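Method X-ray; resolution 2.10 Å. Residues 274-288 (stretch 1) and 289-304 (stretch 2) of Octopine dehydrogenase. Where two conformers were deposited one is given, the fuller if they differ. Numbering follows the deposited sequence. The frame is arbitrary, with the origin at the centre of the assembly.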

# COMPACT_ATOMS: atom_id res chain seq x y z
N ASP A 274 8.78 -13.44 12.10
CA ASP A 274 8.88 -12.50 13.23
C ASP A 274 9.42 -11.15 12.75
O ASP A 274 10.27 -11.09 11.85
CB ASP A 274 9.81 -13.05 14.32
CG ASP A 274 9.34 -14.38 14.89
OD1 ASP A 274 8.27 -14.43 15.54
OD2 ASP A 274 10.05 -15.39 14.70
N ILE A 275 8.94 -10.07 13.37
CA ILE A 275 9.41 -8.71 13.04
C ILE A 275 10.88 -8.47 13.43
O ILE A 275 11.58 -7.70 12.77
CB ILE A 275 8.45 -7.60 13.62
CG1 ILE A 275 8.77 -6.22 13.02
CG2 ILE A 275 8.45 -7.60 15.16
CD1 ILE A 275 7.64 -5.21 13.13
N TYR A 276 11.34 -9.13 14.50
CA TYR A 276 12.74 -9.07 14.93
C TYR A 276 13.67 -9.70 13.89
O TYR A 276 14.77 -9.19 13.65
CB TYR A 276 12.91 -9.73 16.31
CG TYR A 276 14.34 -9.84 16.81
CD1 TYR A 276 15.03 -8.72 17.28
CD2 TYR A 276 15.00 -11.07 16.83
CE1 TYR A 276 16.34 -8.82 17.75
CE2 TYR A 276 16.31 -11.18 17.30
CZ TYR A 276 16.97 -10.05 17.76
OH TYR A 276 18.26 -10.17 18.22
N GLN A 277 13.23 -10.80 13.29
CA GLN A 277 13.96 -11.47 12.21
C GLN A 277 14.05 -10.58 10.96
O GLN A 277 15.09 -10.56 10.29
CB GLN A 277 13.29 -12.81 11.86
CG GLN A 277 14.11 -13.71 10.93
CD GLN A 277 13.36 -14.97 10.50
OE1 GLN A 277 12.65 -15.59 11.29
NE2 GLN A 277 13.54 -15.35 9.24
N TRP A 278 12.98 -9.84 10.68
CA TRP A 278 12.92 -8.93 9.53
C TRP A 278 13.92 -7.77 9.64
O TRP A 278 14.57 -7.43 8.65
CB TRP A 278 11.49 -8.39 9.34
CG TRP A 278 11.33 -7.46 8.17
CD1 TRP A 278 11.17 -7.81 6.86
CD2 TRP A 278 11.33 -6.02 8.20
NE1 TRP A 278 11.06 -6.69 6.07
CE2 TRP A 278 11.16 -5.57 6.87
CE3 TRP A 278 11.45 -5.07 9.22
CZ2 TRP A 278 11.11 -4.22 6.53
CZ3 TRP A 278 11.40 -3.72 8.89
CH2 TRP A 278 11.23 -3.31 7.55
N TYR A 279 14.03 -7.18 10.83
CA TYR A 279 14.94 -6.05 11.07
C TYR A 279 16.42 -6.39 10.86
O TYR A 279 17.16 -5.60 10.28
CB TYR A 279 14.73 -5.47 12.48
CG TYR A 279 13.76 -4.31 12.53
CD1 TYR A 279 14.18 -3.01 12.24
CD2 TYR A 279 12.43 -4.51 12.89
CE1 TYR A 279 13.29 -1.94 12.29
CE2 TYR A 279 11.53 -3.44 12.95
CZ TYR A 279 11.97 -2.16 12.65
OH TYR A 279 11.09 -1.10 12.70
N LEU A 280 16.83 -7.57 11.32
CA LEU A 280 18.23 -8.00 11.22
C LEU A 280 18.64 -8.41 9.80
O LEU A 280 19.81 -8.30 9.43
CB LEU A 280 18.54 -9.12 12.22
CG LEU A 280 19.03 -8.73 13.62
CD1 LEU A 280 17.95 -8.03 14.45
CD2 LEU A 280 19.54 -9.96 14.36
N GLU A 281 17.67 -8.86 9.00
CA GLU A 281 17.93 -9.28 7.62
C GLU A 281 18.11 -8.10 6.65
O GLU A 281 18.83 -8.24 5.65
CB GLU A 281 16.80 -10.19 7.11
CG GLU A 281 16.87 -11.64 7.61
CD GLU A 281 15.70 -12.50 7.12
OE1 GLU A 281 14.76 -11.96 6.51
OE2 GLU A 281 15.73 -13.73 7.36
N TYR A 282 17.49 -6.96 6.95
CA TYR A 282 17.42 -5.82 6.02
C TYR A 282 18.20 -4.58 6.49
O TYR A 282 18.69 -3.80 5.67
CB TYR A 282 15.95 -5.46 5.75
CG TYR A 282 15.74 -4.27 4.83
CD1 TYR A 282 15.86 -4.40 3.45
CD2 TYR A 282 15.40 -3.02 5.34
CE1 TYR A 282 15.66 -3.31 2.60
CE2 TYR A 282 15.20 -1.92 4.51
CZ TYR A 282 15.33 -2.08 3.14
OH TYR A 282 15.13 -1.00 2.31
N TYR A 283 18.30 -4.40 7.81
CA TYR A 283 18.97 -3.21 8.37
C TYR A 283 20.32 -3.48 9.05
O TYR A 283 20.79 -2.66 9.84
CB TYR A 283 18.04 -2.49 9.35
CG TYR A 283 17.00 -1.58 8.72
CD1 TYR A 283 17.39 -0.43 8.01
CD2 TYR A 283 15.64 -1.85 8.84
CE1 TYR A 283 16.44 0.41 7.44
CE2 TYR A 283 14.68 -1.01 8.26
CZ TYR A 283 15.09 0.11 7.56
OH TYR A 283 14.15 0.94 7.00
N HIS A 284 20.95 -4.61 8.72
CA HIS A 284 22.18 -5.05 9.42
C HIS A 284 23.35 -4.06 9.37
O HIS A 284 24.10 -3.95 10.35
CB HIS A 284 22.62 -6.44 8.92
CG HIS A 284 22.95 -6.48 7.46
ND1 HIS A 284 24.18 -6.13 6.96
CD2 HIS A 284 22.20 -6.85 6.39
CE1 HIS A 284 24.18 -6.27 5.64
NE2 HIS A 284 22.99 -6.71 5.27
N GLU A 285 23.50 -3.35 8.26
CA GLU A 285 24.61 -2.41 8.08
C GLU A 285 24.44 -1.10 8.85
O GLU A 285 25.42 -0.37 9.07
CB GLU A 285 24.84 -2.13 6.59
CG GLU A 285 26.27 -1.72 6.24
CD GLU A 285 26.46 -1.33 4.78
OE1 GLU A 285 25.72 -1.84 3.91
OE2 GLU A 285 27.36 -0.50 4.50
N ASP A 286 23.21 -0.80 9.27
CA ASP A 286 22.89 0.46 9.95
C ASP A 286 22.72 0.34 11.48
O ASP A 286 22.72 1.36 12.18
CB ASP A 286 21.64 1.09 9.33
CG ASP A 286 21.86 1.55 7.90
OD1 ASP A 286 22.85 2.28 7.64
OD2 ASP A 286 21.04 1.20 7.03
N ILE A 287 22.58 -0.89 11.98
CA ILE A 287 22.35 -1.13 13.41
C ILE A 287 23.66 -1.25 14.19
O ILE A 287 24.59 -1.95 13.77
CB ILE A 287 21.46 -2.39 13.63
CG1 ILE A 287 20.06 -2.16 13.05
CG2 ILE A 287 21.36 -2.74 15.12
CD1 ILE A 287 19.25 -3.44 12.83
N GLN A 288 23.73 -0.56 15.33
CA GLN A 288 24.92 -0.56 16.19
C GLN A 288 24.91 -1.72 17.19
O GLN A 288 25.93 -2.38 17.40
CB GLN A 288 25.05 0.77 16.93
CG GLN A 288 26.47 1.33 17.01
CD GLN A 288 27.43 0.47 17.83
OE1 GLN A 288 27.10 0.01 18.93
NE2 GLN A 288 28.62 0.24 17.29
N ASP A 289 23.75 -1.97 17.81
CA ASP A 289 23.58 -3.02 18.81
C ASP A 289 22.29 -3.80 18.55
O ASP A 289 21.20 -3.21 18.50
CB ASP A 289 23.57 -2.41 20.22
CG ASP A 289 23.64 -3.46 21.32
OD1 ASP A 289 24.06 -4.61 21.06
OD2 ASP A 289 23.28 -3.12 22.47
N ASP A 290 22.40 -5.12 18.39
CA ASP A 290 21.28 -5.94 17.90
C ASP A 290 20.81 -7.11 18.80
O ASP A 290 20.13 -8.02 18.32
CB ASP A 290 21.60 -6.47 16.48
CG ASP A 290 22.74 -7.49 16.45
OD1 ASP A 290 23.29 -7.86 17.52
OD2 ASP A 290 23.10 -7.95 15.34
N HIS A 291 21.15 -7.08 20.09
CA HIS A 291 20.86 -8.22 20.97
C HIS A 291 19.38 -8.41 21.35
O HIS A 291 18.99 -9.50 21.77
CB HIS A 291 21.79 -8.24 22.20
CG HIS A 291 21.54 -7.13 23.18
ND1 HIS A 291 20.78 -7.30 24.32
CD2 HIS A 291 21.97 -5.85 23.20
CE1 HIS A 291 20.74 -6.16 24.99
NE2 HIS A 291 21.46 -5.26 24.34
N ASP A 292 18.57 -7.35 21.21
CA ASP A 292 17.11 -7.46 21.32
C ASP A 292 16.38 -6.41 20.46
O ASP A 292 17.02 -5.57 19.82
CB ASP A 292 16.63 -7.43 22.79
CG ASP A 292 17.02 -6.15 23.53
OD1 ASP A 292 17.13 -5.08 22.91
OD2 ASP A 292 17.22 -6.24 24.76
N LEU A 293 15.04 -6.47 20.44
CA LEU A 293 14.22 -5.59 19.60
C LEU A 293 14.27 -4.12 20.02
O LEU A 293 14.23 -3.23 19.16
CB LEU A 293 12.76 -6.09 19.55
CG LEU A 293 11.77 -5.42 18.59
CD1 LEU A 293 12.16 -5.59 17.12
CD2 LEU A 293 10.36 -5.94 18.83
N TYR A 294 14.37 -3.87 21.32
CA TYR A 294 14.48 -2.51 21.86
C TYR A 294 15.75 -1.80 21.38
O TYR A 294 15.70 -0.63 20.98
CB TYR A 294 14.41 -2.52 23.40
CG TYR A 294 14.69 -1.18 24.05
CD1 TYR A 294 13.68 -0.22 24.19
CD2 TYR A 294 15.96 -0.87 24.55
CE1 TYR A 294 13.93 1.02 24.79
CE2 TYR A 294 16.22 0.36 25.15
CZ TYR A 294 15.20 1.30 25.27
OH TYR A 294 15.47 2.51 25.87
N HIS A 295 16.87 -2.51 21.41
CA HIS A 295 18.17 -1.96 20.99
C HIS A 295 18.31 -1.86 19.47
O HIS A 295 19.01 -0.97 18.98
CB HIS A 295 19.32 -2.78 21.59
CG HIS A 295 19.53 -2.54 23.05
ND1 HIS A 295 18.94 -3.32 24.02
CD2 HIS A 295 20.28 -1.62 23.71
CE1 HIS A 295 19.31 -2.89 25.22
NE2 HIS A 295 20.12 -1.86 25.05
N ALA A 296 17.65 -2.75 18.75
CA ALA A 296 17.71 -2.77 17.28
C ALA A 296 17.03 -1.56 16.63
O ALA A 296 17.50 -1.05 15.61
CB ALA A 296 17.11 -4.07 16.74
N ILE A 297 15.93 -1.10 17.24
CA ILE A 297 15.18 0.06 16.74
C ILE A 297 15.83 1.38 17.17
O ILE A 297 16.00 2.29 16.35
CB ILE A 297 13.68 0.00 17.15
CG1 ILE A 297 13.00 -1.23 16.55
CG2 ILE A 297 12.94 1.28 16.73
CD1 ILE A 297 11.61 -1.54 17.11
N THR A 298 16.19 1.48 18.45
CA THR A 298 16.74 2.73 19.01
C THR A 298 18.13 3.10 18.48
O THR A 298 18.48 4.28 18.44
CB THR A 298 16.76 2.72 20.56
OG1 THR A 298 17.40 1.53 21.04
CG2 THR A 298 15.34 2.80 21.13
N THR A 299 18.92 2.10 18.08
CA THR A 299 20.27 2.34 17.56
C THR A 299 20.39 2.22 16.04
O THR A 299 21.49 2.07 15.50
CB THR A 299 21.34 1.45 18.26
OG1 THR A 299 21.14 0.07 17.90
CG2 THR A 299 21.29 1.60 19.78
N ASN A 300 19.25 2.31 15.34
CA ASN A 300 19.22 2.30 13.88
C ASN A 300 19.60 3.67 13.31
O ASN A 300 18.94 4.67 13.60
CB ASN A 300 17.83 1.86 13.37
CG ASN A 300 17.79 1.58 11.87
OD1 ASN A 300 18.76 1.83 11.14
ND2 ASN A 300 16.67 1.05 11.40
N LYS A 301 20.65 3.69 12.50
CA LYS A 301 21.19 4.94 11.93
C LYS A 301 20.27 5.63 10.92
O LYS A 301 20.34 6.85 10.76
CB LYS A 301 22.57 4.69 11.29
CG LYS A 301 23.72 4.61 12.28
CD LYS A 301 25.05 4.45 11.57
CE LYS A 301 26.21 4.45 12.55
NZ LYS A 301 27.53 4.42 11.85
N SER A 302 19.42 4.86 10.26
CA SER A 302 18.50 5.40 9.25
C SER A 302 17.34 6.21 9.84
O SER A 302 16.68 6.97 9.13
CB SER A 302 17.98 4.29 8.33
OG SER A 302 17.24 3.32 9.07
N TYR A 303 17.10 6.05 11.14
CA TYR A 303 16.04 6.79 11.84
C TYR A 303 16.53 8.07 12.52
O TYR A 303 15.85 8.63 13.39
CB TYR A 303 15.34 5.89 12.87
CG TYR A 303 14.56 4.71 12.31
CD1 TYR A 303 13.88 4.81 11.09
CD2 TYR A 303 14.46 3.51 13.02
CE1 TYR A 303 13.15 3.74 10.58
CE2 TYR A 303 13.73 2.44 12.52
CZ TYR A 303 13.08 2.55 11.30
OH TYR A 303 12.36 1.49 10.81
N LYS A 304 17.71 8.54 12.13
CA LYS A 304 18.36 9.70 12.75
C LYS A 304 17.62 11.02 12.50
O LYS A 304 17.47 11.45 11.35
CB LYS A 304 19.82 9.81 12.27
CG LYS A 304 20.63 10.93 12.90
CD LYS A 304 21.94 11.15 12.15
CE LYS A 304 22.76 12.28 12.76
NZ LYS A 304 23.37 11.91 14.07
O HOH W 1 25.67 -5.68 17.44

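Three residues of the first stretch, Tyr276, Tyr279 and Ile287, carry much of the contact, which buries 926 Å² in all between two consecutive segments of octopine dehydrogenase. The CA-to-CB bond of Tyr276 points sideways to the second stretch; chi1 is t, and the end of the side chain comes nearer. In the loop before the second helix, Asp290 O accepts a hydrogen bond from Tyr276 OH at 2.9 Å, with the acceptor near the ring plane, while Tyr276 CD1 packs 4.2 Å from Leu293 CB.

One turn further on, Tyr279 points toward the second stretch and is buried. Ile297 CG1 lies over one face of its ring, 4.1 Å from Tyr279 CZ, and at the ring edge Tyr279 OH and Tyr303 OH share a weak hydrogen bond of 3.4 Å.

Ile287 sits where the backbones converge, in a single bridge with Asn300 (CA to CA, 4.7 Å). Hydrogen bonds flank it: Lys301 N donates to Asp286 O at 3.1 Å, and Gln288 N donates weakly to Thr299 O at 3.5 Å. The isoleucine side chain lies against the second stretch, with Ile287 CG2 3.4 Å from Asp289 O and Ile287 CD1 4.5 Å from Ala296 CB. The backbones pair at this end, whereas apolar contacts of Tyr276 and Tyr279 with Leu293, and of Tyr279 with Ile297, link the helices.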